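Local coordinates for protein SsfX3 (Streptomyces sp. SF2575, PDB 3SKV) that probably transfers a salicylyl group to a tetracycline intermediate during antibiotic biosynthesis, as an acyltransferase of the GDSL/SGNH family, at residues H88-S93 and T177-T182; I195-G200 and S222-A227. The protein carries 1 engineered substitution. One frame throughout, in Å; residues are numbered along the deposited sequence.

How the contacts relate
The two contacts follow one another along the chain and belong to different halves of the protein. Contact 1 sews the short strand around Leu178 onto strand 86-91 of the N-terminal jelly roll; contact 2 joins two loops at the C-terminal ends of the neighbouring strands 187-192 and 219-223 in the GDSL/SGNH domain. Their centres are 30 Å apart and their nearest atoms about 12 Å, so they do not touch. Soon after segment 177-182 the chain enters strand 187-192, whose end runs into the Gly-Asp-Ser-Ile sequence that finishes with Ile195 of contact 2. Contact 2 therefore probably borders the acyl-transfer site, and contact 1, with its centre 30 Å off, probably lies well away from it.

Contact 1 of 2, residues H88-S93 and T177-T182; sequences HLRTDS and TLEKDT. Engineered in segment 88-93: His88 (natural residue Cys).
Asp181 OD2 is gripped from two directions, by the ring of His88 and by Arg45 of the neighbouring strand 43-45. His88 is an engineered residue, a cysteine in the natural protein. His88 ND1 donates to Asp181 OD2 at 2.9 Å, nearly straight and close to the imidazole plane, but it meets the oxygen on its anti side, 34° out of the carboxylate plane. This bond closes one end of an antiparallel pairing in the jelly-roll domain, where strand 86-91 pairs with the short strand 178-179 and also with strand 153-158. Arg90 and Glu179 form the hydrogen-bonded pair, Arg90 N to Glu179 O and Glu179 N to Arg90 O both 2.9 Å. Arg90 CB and Glu179 CB lie 3.9 Å apart on the same face of the sheet, and the Arg90 guanidinium goes on to a salt bridge with Asp152. Toward His88 the strands separate, and a water links His88 O to Asp181 N. A second water joins Arg90 NH1 to Asp181 OD1.

At the other end Thr91 OG1, held anti to its own N (chi1 -163°), donates to Thr177 O at 2.7 Å, nearly in line with the carbonyl. Asp92 lies across Thr177 at about a right angle, and Asp92 OD1 accepts from Thr177 N at 2.9 Å, from 42° above the carboxylate plane. Replacing Asp92 with an alanine would probably leave Thr177 N without this acceptor and let the start of segment 177-182 shift. Asp92 N adds a weak bond to Thr177 OG1 at 3.2 Å.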
ATOM      1  N   HIS A  88      -2.231   4.276 -14.901  1.00 22.43           N
ATOM      2  CA  HIS A  88      -1.194   4.639 -15.860  1.00 23.77           C
ATOM      3  C   HIS A  88      -1.776   4.716 -17.254  1.00 28.09           C
ATOM      4  O   HIS A  88      -2.617   3.894 -17.638  1.00 26.77           O
ATOM      5  CB  HIS A  88      -0.074   3.589 -15.896  1.00 26.01           C
ATOM      6  CG  HIS A  88       0.833   3.554 -14.708  1.00 29.57           C
ATOM      7  ND1 HIS A  88       2.131   3.138 -14.834  1.00 32.73           N
ATOM      8  CD2 HIS A  88       0.581   3.806 -13.403  1.00 31.57           C
ATOM      9  CE1 HIS A  88       2.653   3.182 -13.615  1.00 32.48           C
ATOM     10  NE2 HIS A  88       1.753   3.564 -12.718  1.00 32.11           N
ATOM     11  N   LEU A  89      -1.294   5.692 -18.024  1.00 25.25           N
ATOM     12  CA  LEU A  89      -1.647   5.900 -19.429  1.00 25.42           C
ATOM     13  C   LEU A  89      -0.580   6.747 -20.082  1.00 29.73           C
ATOM     14  O   LEU A  89      -0.010   7.617 -19.431  1.00 29.47           O
ATOM     15  CB  LEU A  89      -3.059   6.522 -19.658  1.00 24.60           C
ATOM     16  CG  LEU A  89      -3.353   7.862 -18.991  1.00 28.81           C
ATOM     17  CD1 LEU A  89      -3.164   8.983 -19.954  1.00 29.38           C
ATOM     18  CD2 LEU A  89      -4.770   7.916 -18.490  1.00 31.70           C
ATOM     19  N   ARG A  90      -0.316   6.497 -21.356  1.00 26.03           N
ATOM     20  CA  ARG A  90       0.598   7.325 -22.118  1.00 27.17           C
ATOM     21  C   ARG A  90      -0.276   8.211 -23.000  1.00 30.95           C
ATOM     22  O   ARG A  90      -1.228   7.719 -23.627  1.00 30.71           O
ATOM     23  CB  ARG A  90       1.570   6.488 -22.951  1.00 25.36           C
ATOM     24  CG  ARG A  90       2.536   5.656 -22.098  1.00 25.56           C
ATOM     25  CD  ARG A  90       3.693   5.132 -22.953  1.00 25.01           C
ATOM     26  NE  ARG A  90       4.421   6.232 -23.581  1.00 32.04           N
ATOM     27  CZ  ARG A  90       5.391   6.924 -22.994  1.00 40.21           C
ATOM     28  NH1 ARG A  90       5.816   6.585 -21.781  1.00 26.14           N
ATOM     29  NH2 ARG A  90       5.965   7.939 -23.625  1.00 31.18           N
ATOM     30  N   THR A  91      -0.003   9.520 -22.995  1.00 28.07           N
ATOM     31  CA  THR A  91      -0.752  10.505 -23.791  1.00 27.58           C
ATOM     32  C   THR A  91       0.076  11.731 -24.131  1.00 30.83           C
ATOM     33  O   THR A  91       0.989  12.101 -23.381  1.00 29.32           O
ATOM     34  CB  THR A  91      -2.095  10.905 -23.102  1.00 32.80           C
ATOM     35  OG1 THR A  91      -2.934  11.533 -24.076  1.00 33.65           O
ATOM     36  CG2 THR A  91      -1.910  11.841 -21.876  1.00 29.23           C
ATOM     37  N   ASP A  92      -0.280  12.387 -25.247  1.00 27.66           N
ATOM     38  CA  ASP A  92       0.353  13.636 -25.610  1.00 27.17           C
ATOM     39  C   ASP A  92      -0.524  14.834 -25.164  1.00 30.33           C
ATOM     40  O   ASP A  92      -0.147  15.981 -25.360  1.00 32.43           O
ATOM     41  CB  ASP A  92       0.685  13.671 -27.106  1.00 29.76           C
ATOM     42  CG  ASP A  92      -0.461  13.649 -28.103  1.00 39.96           C
ATOM     43  OD1 ASP A  92      -1.628  13.482 -27.677  1.00 37.89           O
ATOM     44  OD2 ASP A  92      -0.184  13.708 -29.323  1.00 53.20           O
ATOM     45  N   SER A  93      -1.703  14.560 -24.613  1.00 24.80           N
ATOM     46  CA  SER A  93      -2.685  15.558 -24.182  1.00 24.84           C
ATOM     47  C   SER A  93      -2.095  16.551 -23.138  1.00 31.51           C
ATOM     48  O   SER A  93      -1.473  16.130 -22.166  1.00 28.56           O
ATOM     49  CB  SER A  93      -3.921  14.852 -23.619  1.00 26.42           C
ATOM     50  OG  SER A  93      -4.953  15.725 -23.193  1.00 30.98           O
ATOM     51  N   THR A 177      -3.294  11.325 -28.514  1.00 25.20           N
ATOM     52  CA  THR A 177      -2.904   9.922 -28.575  1.00 25.16           C
ATOM     53  C   THR A 177      -3.192   9.248 -27.220  1.00 29.32           C
ATOM     54  O   THR A 177      -3.167   9.895 -26.165  1.00 27.75           O
ATOM     55  CB  THR A 177      -1.395   9.807 -28.854  1.00 32.10           C
ATOM     56  OG1 THR A 177      -0.684  10.393 -27.763  1.00 38.59           O
ATOM     57  CG2 THR A 177      -0.975  10.467 -30.168  1.00 24.57           C
ATOM     58  N   LEU A 178      -3.433   7.944 -27.250  1.00 26.96           N
ATOM     59  CA  LEU A 178      -3.671   7.177 -26.036  1.00 25.54           C
ATOM     60  C   LEU A 178      -2.993   5.850 -26.237  1.00 32.17           C
ATOM     61  O   LEU A 178      -3.329   5.116 -27.168  1.00 34.39           O
ATOM     62  CB  LEU A 178      -5.182   7.030 -25.762  1.00 24.66           C
ATOM     63  CG  LEU A 178      -5.596   6.165 -24.556  1.00 29.11           C
ATOM     64  CD1 LEU A 178      -5.062   6.728 -23.200  1.00 27.14           C
ATOM     65  CD2 LEU A 178      -7.079   5.980 -24.529  1.00 33.52           C
ATOM     66  N   GLU A 179      -1.990   5.564 -25.408  1.00 29.08           N
ATOM     67  CA  GLU A 179      -1.225   4.317 -25.515  1.00 29.49           C
ATOM     68  C   GLU A 179      -1.092   3.639 -24.180  1.00 32.09           C
ATOM     69  O   GLU A 179      -1.101   4.311 -23.150  1.00 30.75           O
ATOM     70  CB  GLU A 179       0.182   4.574 -26.090  1.00 31.15           C
ATOM     71  CG  GLU A 179       0.235   5.158 -27.492  1.00 40.33           C
ATOM     72  CD  GLU A 179       1.646   5.316 -28.042  1.00 75.22           C
ATOM     73  OE1 GLU A 179       2.458   6.043 -27.420  1.00 80.65           O
ATOM     74  OE2 GLU A 179       1.952   4.676 -29.075  1.00 69.61           O
ATOM     75  N   LYS A 180      -0.931   2.311 -24.197  1.00 29.73           N
ATOM     76  CA  LYS A 180      -0.710   1.524 -22.987  1.00 28.59           C
ATOM     77  C   LYS A 180       0.722   1.746 -22.505  1.00 33.60           C
ATOM     78  O   LYS A 180       1.649   1.804 -23.327  1.00 35.47           O
ATOM     79  CB  LYS A 180      -0.916   0.026 -23.287  1.00 30.57           C
ATOM     80  CG  LYS A 180      -1.046  -0.848 -22.044  1.00 40.54           C
ATOM     81  CD  LYS A 180      -1.021  -2.319 -22.386  1.00 52.98           C
ATOM     82  CE  LYS A 180      -2.354  -2.967 -22.100  1.00 74.68           C
ATOM     83  NZ  LYS A 180      -2.994  -3.521 -23.321  1.00 86.19           N
ATOM     84  N   ASP A 181       0.914   1.843 -21.183  1.00 28.83           N
ATOM     85  CA  ASP A 181       2.242   1.890 -20.598  1.00 29.03           C
ATOM     86  C   ASP A 181       2.697   0.427 -20.597  1.00 36.26           C
ATOM     87  O   ASP A 181       2.095  -0.400 -19.907  1.00 36.67           O
ATOM     88  CB  ASP A 181       2.208   2.455 -19.171  1.00 29.32           C
ATOM     89  CG  ASP A 181       3.487   2.233 -18.381  1.00 35.69           C
ATOM     90  OD1 ASP A 181       4.591   2.349 -18.977  1.00 38.70           O
ATOM     91  OD2 ASP A 181       3.392   1.980 -17.172  1.00 31.22           O
ATOM     92  N   THR A 182       3.693   0.103 -21.427  1.00 36.18           N
ATOM     93  CA  THR A 182       4.183  -1.268 -21.558  1.00 38.76           C
ATOM     94  C   THR A 182       5.348  -1.648 -20.636  1.00 45.04           C
ATOM     95  O   THR A 182       5.833  -2.781 -20.736  1.00 45.58           O
ATOM     96  CB  THR A 182       4.410  -1.668 -23.016  1.00 50.35           C
ATOM     97  OG1 THR A 182       5.209  -0.668 -23.660  1.00 52.23           O
ATOM     98  CG2 THR A 182       3.110  -1.934 -23.753  1.00 47.22           C
TER
HETATM   99  O   HOH W   1      -1.417   1.813 -19.562  1.00 27.48           O
HETATM  100  O   HOH W   2       5.888   3.693 -20.807  1.00 54.44           O

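Contact 2 of 2, residues I195-G200 and S222-A227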
ATOM      1  N   ILE A 195      -0.597   0.140  11.245  1.00 44.23           N
ATOM      2  CA  ILE A 195      -1.039   1.491  10.877  1.00 44.42           C
ATOM      3  C   ILE A 195      -1.336   1.680   9.403  1.00 52.23           C
ATOM      4  O   ILE A 195      -0.736   1.024   8.554  1.00 51.80           O
ATOM      5  CB  ILE A 195      -0.080   2.611  11.379  1.00 46.03           C
ATOM      6  CG1 ILE A 195       1.349   2.452  10.804  1.00 43.87           C
ATOM      7  CG2 ILE A 195      -0.135   2.765  12.918  1.00 46.66           C
ATOM      8  CD1 ILE A 195       2.226   3.685  10.859  1.00 44.73           C
ATOM      9  N   CYS A 196      -2.207   2.656   9.108  1.00 51.71           N
ATOM     10  CA  CYS A 196      -2.532   3.088   7.763  1.00 52.03           C
ATOM     11  C   CYS A 196      -1.351   3.918   7.308  1.00 49.83           C
ATOM     12  O   CYS A 196      -0.908   4.832   8.020  1.00 48.56           O
ATOM     13  CB  CYS A 196      -3.819   3.904   7.759  1.00 55.59           C
ATOM     14  SG  CYS A 196      -5.209   3.104   8.610  1.00 61.76           S
ATOM     15  N   HIS A 197      -0.815   3.567   6.145  1.00 42.69           N
ATOM     16  CA  HIS A 197       0.363   4.220   5.592  1.00 40.71           C
ATOM     17  C   HIS A 197       0.138   5.568   4.957  1.00 43.57           C
ATOM     18  O   HIS A 197       1.107   6.289   4.722  1.00 44.31           O
ATOM     19  CB  HIS A 197       1.105   3.275   4.651  1.00 40.05           C
ATOM     20  CG  HIS A 197       1.589   2.031   5.336  1.00 42.46           C
ATOM     21  ND1 HIS A 197       2.229   2.084   6.571  1.00 43.97           N
ATOM     22  CD2 HIS A 197       1.535   0.749   4.925  1.00 43.10           C
ATOM     23  CE1 HIS A 197       2.548   0.838   6.856  1.00 43.10           C
ATOM     24  NE2 HIS A 197       2.146  -0.002   5.897  1.00 42.99           N
ATOM     25  N   GLY A 198      -1.113   5.912   4.677  1.00 38.24           N
ATOM     26  CA  GLY A 198      -1.425   7.199   4.061  1.00 37.60           C
ATOM     27  C   GLY A 198      -1.301   8.343   5.043  1.00 40.21           C
ATOM     28  O   GLY A 198      -1.087   9.479   4.639  1.00 39.78           O
ATOM     29  N   ARG A 199      -1.408   8.029   6.346  1.00 35.98           N
ATOM     30  CA  ARG A 199      -1.361   8.989   7.424  1.00 36.06           C
ATOM     31  C   ARG A 199       0.024   9.643   7.612  1.00 36.24           C
ATOM     32  O   ARG A 199       1.048   8.946   7.765  1.00 33.06           O
ATOM     33  CB  ARG A 199      -1.906   8.366   8.717  1.00 37.50           C
ATOM     34  CG  ARG A 199      -2.417   9.412   9.711  1.00 53.00           C
ATOM     35  CD  ARG A 199      -3.892   9.721   9.528  1.00 70.17           C
ATOM     36  NE  ARG A 199      -4.745   8.866  10.357  1.00 92.21           N
ATOM     37  CZ  ARG A 199      -5.263   7.701   9.969  1.00114.08           C
ATOM     38  NH1 ARG A 199      -5.010   7.223   8.757  1.00100.12           N
ATOM     39  NH2 ARG A 199      -6.029   7.001  10.796  1.00108.22           N
ATOM     40  N   GLY A 200       0.021  10.979   7.570  1.00 30.80           N
ATOM     41  CA  GLY A 200       1.219  11.799   7.733  1.00 30.66           C
ATOM     42  C   GLY A 200       2.005  11.999   6.450  1.00 33.36           C
ATOM     43  O   GLY A 200       2.886  12.860   6.395  1.00 33.31           O
ATOM     44  N   SER A 222       0.198  -3.014  -2.383  1.00 24.94           N
ATOM     45  CA  SER A 222       0.003  -2.938  -0.945  0.50 24.25           C
ATOM     46  C   SER A 222      -1.162  -3.822  -0.544  1.00 28.02           C
ATOM     47  O   SER A 222      -2.244  -3.750  -1.137  1.00 29.19           O
ATOM     48  CB  SER A 222      -0.289  -1.498  -0.521  1.00 29.48           C
ATOM     49  OG  SER A 222      -0.716  -1.438   0.838  1.00 40.04           O
ATOM     50  N   LEU A 223      -0.935  -4.667   0.442  1.00 23.05           N
ATOM     51  CA  LEU A 223      -1.930  -5.513   1.070  1.00 21.93           C
ATOM     52  C   LEU A 223      -1.853  -5.211   2.568  1.00 32.02           C
ATOM     53  O   LEU A 223      -2.030  -6.089   3.414  1.00 34.04           O
ATOM     54  CB  LEU A 223      -1.710  -7.002   0.768  1.00 20.72           C
ATOM     55  CG  LEU A 223      -1.854  -7.450  -0.674  1.00 22.34           C
ATOM     56  CD1 LEU A 223      -1.504  -8.874  -0.813  1.00 20.85           C
ATOM     57  CD2 LEU A 223      -3.247  -7.239  -1.193  1.00 19.15           C
ATOM     58  N   SER A 224      -1.570  -3.932   2.877  1.00 30.77           N
ATOM     59  CA  SER A 224      -1.532  -3.319   4.205  1.00 30.90           C
ATOM     60  C   SER A 224      -2.937  -2.786   4.511  1.00 34.79           C
ATOM     61  O   SER A 224      -3.417  -1.871   3.840  1.00 33.00           O
ATOM     62  CB  SER A 224      -0.549  -2.155   4.225  1.00 34.95           C
ATOM     63  OG  SER A 224       0.728  -2.550   4.699  1.00 47.71           O
ATOM     64  N   PHE A 225      -3.611  -3.361   5.513  1.00 33.86           N
ATOM     65  CA  PHE A 225      -4.955  -2.887   5.843  1.00 33.95           C
ATOM     66  C   PHE A 225      -5.040  -2.546   7.334  1.00 43.01           C
ATOM     67  O   PHE A 225      -6.064  -2.835   7.985  1.00 45.14           O
ATOM     68  CB  PHE A 225      -5.997  -3.946   5.425  1.00 33.88           C
ATOM     69  CG  PHE A 225      -5.882  -4.432   4.001  1.00 32.05           C
ATOM     70  CD1 PHE A 225      -6.385  -3.676   2.947  1.00 33.09           C
ATOM     71  CD2 PHE A 225      -5.286  -5.652   3.713  1.00 30.40           C
ATOM     72  CE1 PHE A 225      -6.281  -4.127   1.626  1.00 31.79           C
ATOM     73  CE2 PHE A 225      -5.222  -6.119   2.401  1.00 31.41           C
ATOM     74  CZ  PHE A 225      -5.720  -5.350   1.363  1.00 29.15           C
ATOM     75  N   ALA A 226      -3.934  -1.940   7.883  1.00 39.77           N
ATOM     76  CA  ALA A 226      -3.733  -1.587   9.311  1.00 39.41           C
ATOM     77  C   ALA A 226      -3.791  -2.867  10.201  1.00 43.88           C
ATOM     78  O   ALA A 226      -3.707  -3.960   9.653  1.00 44.15           O
ATOM     79  CB  ALA A 226      -4.727  -0.518   9.761  1.00 40.59           C
ATOM     80  N   ALA A 227      -3.900  -2.751  11.537  1.00 41.91           N
ATOM     81  CA  ALA A 227      -3.876  -3.889  12.473  1.00 41.53           C
ATOM     82  C   ALA A 227      -4.723  -5.120  12.102  1.00 44.56           C
ATOM     83  O   ALA A 227      -4.170  -6.226  11.991  1.00 44.88           O
ATOM     84  CB  ALA A 227      -4.162  -3.433  13.894  1.00 42.84           C
TER
HETATM   85  O   HOH W   3      -1.098  -1.272   7.282  1.00 58.38           O
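The imidazole of His197 is approached at its edge by Ser224 and over one face by the carbonyl oxygen of Ile195, while Trp208 packs against it edge-to-face. Ile195 O sits 3.6 Å above the His197 ring plane, displaced toward the rim. At the edge, Ser224 OG lies near the ring plane, and His197 NE2 gives Ser224 OG a weak, strongly bent hydrogen bond of 3.2 Å (123° at the hydrogen). Next to that nitrogen on the ring, His197 CD2 rests against Ser224 CB at 3.6 Å. With CG anti to its carbonyl carbon (chi1 -61°), the His197 side chain reaches across to segment 222-227.

The hydroxyl of Ser224 has a firmer partner in Gly192 O, to which it is hydrogen-bonded, so it ties the loop behind strand 219-223 to the end of strand 187-192 while also receiving the histidine. His197 NE2 has a second weak partner in Asp193, and its N-H is thus shared between two imperfect acceptors.

Between the two backbones a water takes the place of a direct bond: it donates to Ile195 O at 2.6 Å and accepts from Ala226 N at 3.0 Å. The carbonyl oxygen that accepts from the water is the one lying over the ring. Ala226 has a positive phi (60°), and Ala226 CB packs against Cys196 SG at 3.8 Å.

Loops gathered at the C-terminal ends of adjacent parallel strands are typical of the alpha/beta GDSL/SGNH fold. Here Ile195 immediately follows the serine of the Gly-Asp-Ser signature, consistent with a place beside the nucleophile of the acyl-transfer site.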